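Local coordinates for protein-tyrosine-phosphatase (Shewanella sp., PDB 2Z72) that probably hydrolyses phosphotyrosine in proteins, as a cold-active phosphatase of the calcineurin-like phosphoesterase family that binds two zinc ions, at residues F116-Y130 against Y177-L191. Residues are numbered along the deposited sequence; the frame is centred on the assembly and turned at random. Where two conformers were deposited one is given.
Sequences FDRGHQVNEVLWFMY and YNKLYSADTEIGQWL. Unlike the reference sequence in segment 177-191: Ser182 (reference Gly).
Tyr130 OH donates a 2.6 Å hydrogen bond to Glu186 OE1, on the anti side of the carboxylate, and also bonds Ser56; Glu186 OE2 meets Lys60 and Thr15, so both carboxylate oxygens are held. This bond ties helix 122-138 to helix 186-192 in the calcineurin-like phosphoesterase fold; the axes of 122-130 and 186-191 cross at 58°. Ile187, reaching from helix 186-192, lays CD1 over the Trp127 face, 3.6 Å from the centroid of its six-membered ring and almost on the ring normal. With CG anti to the backbone N (chi1 -179°), the Tyr130 ring presents its edge to the five-membered ring of Trp190, CD2 lying 3.8 Å from Trp190 CD2. Nearer the zinc site, Phe116 CE2 points into the middle of the Tyr181 face in a T-shaped stack, planes at 84°, while Leu191 CD1 touches the Phe116 edge. Tyr181 OH donates to Asn123 OD1 at 2.7 Å, ring and amide nearly coplanar. A leucine replacing Tyr181 would probably leave Asn123 OD1 without this donor and Phe116 without its aromatic face. Beside them, a water links Tyr177 OH to the loop at Asp117, donating to Asp117 OD2 at 2.8 Å.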
loop_
_atom_site.group_PDB
_atom_site.type_symbol
_atom_site.label_atom_id
_atom_site.label_comp_id
_atom_site.label_asym_id
_atom_site.label_seq_id
_atom_site.Cartn_x
_atom_site.Cartn_y
_atom_site.Cartn_z
ATOM N N PHE A 116 -3.208 -6.385 -0.243
ATOM C CA PHE A 116 -3.813 -7.684 0.072
ATOM C C PHE A 116 -5.286 -7.770 -0.359
ATOM O O PHE A 116 -5.995 -6.780 -0.451
ATOM C CB PHE A 116 -3.763 -7.946 1.550
ATOM C CG PHE A 116 -2.400 -8.297 2.089
ATOM C CD1 PHE A 116 -1.552 -7.338 2.624
ATOM C CD2 PHE A 116 -1.977 -9.607 2.060
ATOM C CE1 PHE A 116 -0.329 -7.701 3.114
ATOM C CE2 PHE A 116 -0.758 -9.949 2.546
ATOM C CZ PHE A 116 0.065 -9.021 3.091
ATOM N N ASP A 117 -5.673 -9.022 -0.562
ATOM C CA ASP A 117 -7.032 -9.558 -0.615
ATOM C C ASP A 117 -7.697 -9.341 -1.962
ATOM O O ASP A 117 -7.311 -8.510 -2.780
ATOM C CB ASP A 117 -7.864 -8.988 0.545
ATOM C CG ASP A 117 -7.470 -9.517 1.901
ATOM O OD1 ASP A 117 -7.983 -8.953 2.916
ATOM O OD2 ASP A 117 -6.692 -10.502 1.962
ATOM N N ARG A 118 -8.712 -10.182 -2.160
ATOM C CA ARG A 118 -9.542 -10.338 -3.341
ATOM C C ARG A 118 -8.796 -11.003 -4.479
ATOM O O ARG A 118 -9.260 -12.001 -5.046
ATOM C CB ARG A 118 -10.230 -9.037 -3.787
ATOM C CG ARG A 118 -11.186 -9.359 -4.931
ATOM C CD ARG A 118 -11.939 -8.078 -5.338
ATOM N NE ARG A 118 -12.646 -8.323 -6.604
ATOM C CZ ARG A 118 -13.636 -7.581 -7.073
ATOM N NH1 ARG A 118 -14.056 -6.534 -6.370
ATOM N NH2 ARG A 118 -14.193 -7.915 -8.244
ATOM N N GLY A 119 -7.654 -10.481 -4.877
ATOM C CA GLY A 119 -6.961 -10.958 -6.061
ATOM C C GLY A 119 -6.030 -12.122 -5.815
ATOM O O GLY A 119 -5.791 -12.555 -4.708
ATOM N N HIS A 120 -5.534 -12.631 -6.928
ATOM C CA HIS A 120 -4.797 -13.864 -7.047
ATOM C C HIS A 120 -3.306 -13.742 -7.203
ATOM O O HIS A 120 -2.633 -14.764 -7.333
ATOM C CB HIS A 120 -5.364 -14.695 -8.230
ATOM C CG HIS A 120 -5.166 -14.052 -9.549
ATOM N ND1 HIS A 120 -5.701 -12.854 -9.977
ATOM C CD2 HIS A 120 -4.374 -14.463 -10.556
ATOM C CE1 HIS A 120 -5.288 -12.547 -11.212
ATOM N NE2 HIS A 120 -4.472 -13.521 -11.567
ATOM N N GLN A 121 -2.782 -12.516 -7.186
ATOM C CA GLN A 121 -1.366 -12.255 -7.391
ATOM C C GLN A 121 -0.815 -11.409 -6.271
ATOM O O GLN A 121 0.024 -10.504 -6.457
ATOM C CB GLN A 121 -1.080 -11.556 -8.731
ATOM C CG GLN A 121 -1.668 -12.233 -9.970
ATOM C CD GLN A 121 -1.340 -11.457 -11.243
ATOM O OE1 GLN A 121 -1.914 -10.404 -11.474
ATOM N NE2 GLN A 121 -0.375 -11.972 -11.975
ATOM N N VAL A 122 -1.204 -11.740 -5.028
ATOM C CA VAL A 122 -0.771 -10.932 -3.867
ATOM C C VAL A 122 0.706 -10.933 -3.700
ATOM O O VAL A 122 1.329 -9.877 -3.477
ATOM C CB VAL A 122 -1.531 -11.359 -2.615
ATOM C CG1 VAL A 122 -0.984 -10.657 -1.381
ATOM C CG2 VAL A 122 -3.031 -11.119 -2.732
ATOM N N ASN A 123 1.378 -12.087 -3.700
ATOM C CA ASN A 123 2.800 -12.103 -3.493
ATOM C C ASN A 123 3.568 -11.467 -4.620
ATOM O O ASN A 123 4.650 -10.886 -4.371
ATOM C CB ASN A 123 3.298 -13.509 -3.177
ATOM C CG ASN A 123 2.853 -13.940 -1.800
ATOM O OD1 ASN A 123 3.074 -13.230 -0.825
ATOM N ND2 ASN A 123 2.204 -15.117 -1.691
ATOM N N GLU A 124 3.106 -11.551 -5.844
ATOM C CA GLU A 124 3.704 -10.848 -6.962
ATOM C C GLU A 124 3.699 -9.346 -6.668
ATOM O O GLU A 124 4.697 -8.681 -6.890
ATOM C CB GLU A 124 2.986 -11.152 -8.265
ATOM C CG GLU A 124 3.143 -12.608 -8.744
ATOM C CD GLU A 124 2.400 -13.667 -8.005
ATOM O OE1 GLU A 124 1.490 -13.423 -7.195
ATOM O OE2 GLU A 124 2.786 -14.868 -8.245
ATOM N N VAL A 125 2.574 -8.811 -6.228
ATOM C CA VAL A 125 2.518 -7.400 -5.883
ATOM C C VAL A 125 3.446 -7.077 -4.761
ATOM O O VAL A 125 4.203 -6.070 -4.813
ATOM C CB VAL A 125 1.085 -6.934 -5.569
ATOM C CG1 VAL A 125 1.124 -5.442 -5.228
ATOM C CG2 VAL A 125 0.156 -7.170 -6.745
ATOM N N LEU A 126 3.441 -7.876 -3.688
ATOM C CA LEU A 126 4.274 -7.563 -2.538
ATOM C C LEU A 126 5.736 -7.524 -2.889
ATOM O O LEU A 126 6.467 -6.572 -2.553
ATOM C CB LEU A 126 3.984 -8.584 -1.420
ATOM C CG LEU A 126 2.633 -8.459 -0.705
ATOM C CD1 LEU A 126 2.373 -9.696 0.114
ATOM C CD2 LEU A 126 2.569 -7.243 0.217
ATOM N N TRP A 127 6.225 -8.564 -3.576
ATOM C CA TRP A 127 7.656 -8.600 -3.879
ATOM C C TRP A 127 8.033 -7.540 -4.904
ATOM O O TRP A 127 9.171 -7.056 -4.872
ATOM C CB TRP A 127 8.110 -10.008 -4.301
ATOM C CG TRP A 127 8.131 -10.969 -3.166
ATOM C CD1 TRP A 127 7.343 -12.039 -2.937
ATOM C CD2 TRP A 127 9.049 -10.891 -2.051
ATOM N NE1 TRP A 127 7.701 -12.641 -1.771
ATOM C CE2 TRP A 127 8.744 -11.973 -1.201
ATOM C CE3 TRP A 127 10.110 -10.039 -1.687
ATOM C CZ2 TRP A 127 9.438 -12.208 -0.024
ATOM C CZ3 TRP A 127 10.793 -10.276 -0.517
ATOM C CH2 TRP A 127 10.465 -11.348 0.305
ATOM N N PHE A 128 7.150 -7.215 -5.829
ATOM C CA PHE A 128 7.390 -6.146 -6.748
ATOM C C PHE A 128 7.530 -4.837 -5.979
ATOM O O PHE A 128 8.461 -4.063 -6.253
ATOM C CB PHE A 128 6.258 -6.055 -7.779
ATOM C CG PHE A 128 6.330 -4.810 -8.636
ATOM C CD1 PHE A 128 7.268 -4.662 -9.633
ATOM C CD2 PHE A 128 5.439 -3.789 -8.412
ATOM C CE1 PHE A 128 7.334 -3.511 -10.393
ATOM C CE2 PHE A 128 5.505 -2.629 -9.176
ATOM C CZ PHE A 128 6.436 -2.491 -10.189
ATOM N N MET A 129 6.634 -4.574 -5.056
ATOM C CA MET A 129 6.688 -3.307 -4.296
ATOM C C MET A 129 7.902 -3.258 -3.390
ATOM O O MET A 129 8.437 -2.156 -3.184
ATOM C CB MET A 129 5.384 -3.089 -3.555
ATOM C CG MET A 129 4.174 -2.787 -4.420
ATOM S SD MET A 129 4.394 -1.411 -5.558
ATOM C CE MET A 129 4.657 -0.090 -4.387
ATOM N N TYR A 130 8.339 -4.394 -2.854
ATOM C CA TYR A 130 9.556 -4.457 -2.043
ATOM C C TYR A 130 10.753 -4.050 -2.903
ATOM O O TYR A 130 11.580 -3.219 -2.545
ATOM C CB TYR A 130 9.635 -5.848 -1.494
ATOM C CG TYR A 130 10.794 -6.213 -0.591
ATOM C CD1 TYR A 130 12.056 -6.444 -1.114
ATOM C CD2 TYR A 130 10.655 -6.355 0.771
ATOM C CE1 TYR A 130 13.135 -6.782 -0.320
ATOM C CE2 TYR A 130 11.702 -6.732 1.594
ATOM C CZ TYR A 130 12.938 -6.949 1.026
ATOM O OH TYR A 130 14.044 -7.342 1.778
ATOM N N TYR A 177 -3.043 -17.878 7.433
ATOM C CA TYR A 177 -2.569 -16.888 6.501
ATOM C C TYR A 177 -1.931 -15.688 7.190
ATOM O O TYR A 177 -0.942 -15.150 6.706
ATOM C CB TYR A 177 -3.730 -16.419 5.629
ATOM C CG TYR A 177 -3.389 -15.574 4.453
ATOM C CD1 TYR A 177 -3.612 -14.181 4.494
ATOM C CD2 TYR A 177 -2.901 -16.062 3.252
ATOM C CE1 TYR A 177 -3.305 -13.377 3.409
ATOM C CE2 TYR A 177 -2.625 -15.292 2.180
ATOM C CZ TYR A 177 -2.830 -13.921 2.257
ATOM O OH TYR A 177 -2.605 -13.093 1.216
ATOM N N ASN A 178 -2.471 -15.274 8.321
ATOM C CA ASN A 178 -1.831 -14.181 9.077
ATOM C C ASN A 178 -0.418 -14.529 9.469
ATOM O O ASN A 178 0.439 -13.619 9.567
ATOM C CB ASN A 178 -2.706 -13.825 10.266
ATOM C CG ASN A 178 -3.022 -14.958 11.186
ATOM O OD1 ASN A 178 -3.658 -15.919 10.698
ATOM N ND2 ASN A 178 -2.673 -14.919 12.453
ATOM N N LYS A 179 -0.133 -15.770 9.743
ATOM C CA LYS A 179 1.220 -16.195 10.151
ATOM C C LYS A 179 2.140 -16.373 8.975
ATOM O O LYS A 179 3.354 -16.586 9.115
ATOM C CB LYS A 179 1.104 -17.416 11.032
ATOM C CG LYS A 179 0.454 -17.139 12.343
ATOM C CD LYS A 179 1.305 -16.218 13.209
ATOM C CE LYS A 179 0.674 -16.173 14.619
ATOM N NZ LYS A 179 1.149 -14.953 15.332
ATOM N N LEU A 180 1.655 -16.288 7.741
ATOM C CA LEU A 180 2.516 -16.196 6.582
ATOM C C LEU A 180 3.064 -14.800 6.398
ATOM O O LEU A 180 3.941 -14.608 5.561
ATOM C CB LEU A 180 1.762 -16.667 5.334
ATOM C CG LEU A 180 1.315 -18.124 5.312
ATOM C CD1 LEU A 180 0.539 -18.442 4.041
ATOM C CD2 LEU A 180 2.537 -19.044 5.396
ATOM N N TYR A 181 2.589 -13.867 7.188
ATOM C CA TYR A 181 2.999 -12.441 7.135
ATOM C C TYR A 181 3.278 -11.894 8.519
ATOM O O TYR A 181 3.158 -10.689 8.766
ATOM C CB TYR A 181 1.913 -11.573 6.422
ATOM C CG TYR A 181 1.711 -12.084 4.996
ATOM C CD1 TYR A 181 2.637 -11.757 4.010
ATOM C CD2 TYR A 181 0.688 -12.918 4.630
ATOM C CE1 TYR A 181 2.513 -12.232 2.711
ATOM C CE2 TYR A 181 0.541 -13.403 3.375
ATOM C CZ TYR A 181 1.442 -13.057 2.399
ATOM O OH TYR A 181 1.284 -13.528 1.119
ATOM N N SER A 182 3.645 -12.778 9.443
ATOM C CA SER A 182 3.932 -12.387 10.832
ATOM C C SER A 182 5.275 -11.699 10.955
ATOM O O SER A 182 6.044 -11.533 9.992
ATOM C CB SER A 182 3.825 -13.654 11.687
ATOM O OG SER A 182 4.886 -14.516 11.306
ATOM N N ALA A 183 5.593 -11.298 12.193
ATOM C CA ALA A 183 6.847 -10.597 12.442
ATOM C C ALA A 183 8.093 -11.414 12.227
ATOM O O ALA A 183 9.214 -10.872 12.215
ATOM C CB ALA A 183 6.830 -10.060 13.863
ATOM N N ASP A 184 7.983 -12.724 12.063
ATOM C CA ASP A 184 9.086 -13.594 11.766
ATOM C C ASP A 184 9.407 -13.635 10.265
ATOM O O ASP A 184 10.405 -14.240 9.875
ATOM C CB ASP A 184 8.818 -15.058 12.204
ATOM C CG ASP A 184 7.546 -15.609 11.621
ATOM O OD1 ASP A 184 7.545 -16.727 11.075
ATOM O OD2 ASP A 184 6.475 -14.960 11.715
ATOM N N THR A 185 8.535 -13.030 9.466
ATOM C CA THR A 185 8.660 -13.085 8.050
ATOM C C THR A 185 9.258 -11.801 7.487
ATOM O O THR A 185 9.032 -10.694 8.037
ATOM C CB THR A 185 7.316 -13.377 7.320
ATOM O OG1 THR A 185 6.483 -12.243 7.374
ATOM C CG2 THR A 185 6.640 -14.627 7.929
ATOM N N GLU A 186 9.975 -11.893 6.384
ATOM C CA GLU A 186 10.541 -10.738 5.715
ATOM C C GLU A 186 9.477 -9.712 5.352
ATOM O O GLU A 186 9.602 -8.509 5.662
ATOM C CB GLU A 186 11.299 -11.166 4.463
ATOM C CG GLU A 186 12.029 -10.051 3.733
ATOM C CD GLU A 186 13.193 -9.461 4.489
ATOM O OE1 GLU A 186 13.638 -8.348 4.138
ATOM O OE2 GLU A 186 13.641 -10.058 5.485
ATOM N N ILE A 187 8.424 -10.157 4.676
ATOM C CA ILE A 187 7.337 -9.246 4.276
ATOM C C ILE A 187 6.668 -8.665 5.514
ATOM O O ILE A 187 6.355 -7.466 5.522
ATOM C CB ILE A 187 6.364 -9.931 3.324
ATOM C CG1 ILE A 187 7.001 -10.290 1.985
ATOM C CG2 ILE A 187 5.113 -9.070 3.139
ATOM C CD1 ILE A 187 7.491 -9.130 1.158
ATOM N N GLY A 188 6.433 -9.466 6.526
ATOM C CA GLY A 188 5.807 -8.965 7.716
ATOM C C GLY A 188 6.650 -7.932 8.386
ATOM O O GLY A 188 6.094 -6.953 8.950
ATOM N N GLN A 189 7.961 -8.080 8.449
ATOM C CA GLN A 189 8.864 -7.112 9.049
ATOM C C GLN A 189 8.835 -5.815 8.240
ATOM O O GLN A 189 8.764 -4.701 8.818
ATOM C CB GLN A 189 10.277 -7.693 9.079
ATOM C CG GLN A 189 10.415 -8.826 10.065
ATOM C CD GLN A 189 11.601 -9.711 9.808
ATOM O OE1 GLN A 189 12.494 -9.428 9.053
ATOM N NE2 GLN A 189 11.580 -10.860 10.496
ATOM N N TRP A 190 8.889 -5.929 6.931
ATOM C CA TRP A 190 8.805 -4.784 6.038
ATOM C C TRP A 190 7.516 -4.032 6.250
ATOM O O TRP A 190 7.503 -2.783 6.449
ATOM C CB TRP A 190 8.938 -5.271 4.643
ATOM C CG TRP A 190 8.811 -4.329 3.503
ATOM C CD1 TRP A 190 9.544 -3.244 3.152
ATOM C CD2 TRP A 190 7.844 -4.479 2.442
ATOM N NE1 TRP A 190 9.110 -2.682 1.978
ATOM C CE2 TRP A 190 8.068 -3.434 1.536
ATOM C CE3 TRP A 190 6.828 -5.375 2.206
ATOM C CZ2 TRP A 190 7.299 -3.267 0.374
ATOM C CZ3 TRP A 190 6.069 -5.223 1.056
ATOM C CH2 TRP A 190 6.304 -4.189 0.163
ATOM N N LEU A 191 6.366 -4.697 6.261
ATOM C CA LEU A 191 5.087 -4.036 6.452
ATOM C C LEU A 191 5.012 -3.361 7.803
ATOM O O LEU A 191 4.445 -2.275 7.915
ATOM C CB LEU A 191 3.943 -5.028 6.302
ATOM C CG LEU A 191 3.734 -5.583 4.888
ATOM C CD1 LEU A 191 2.749 -6.733 4.937
ATOM C CD2 LEU A 191 3.255 -4.492 3.918
HETATM O O HOH W 1 -4.768 -11.618 0.338
#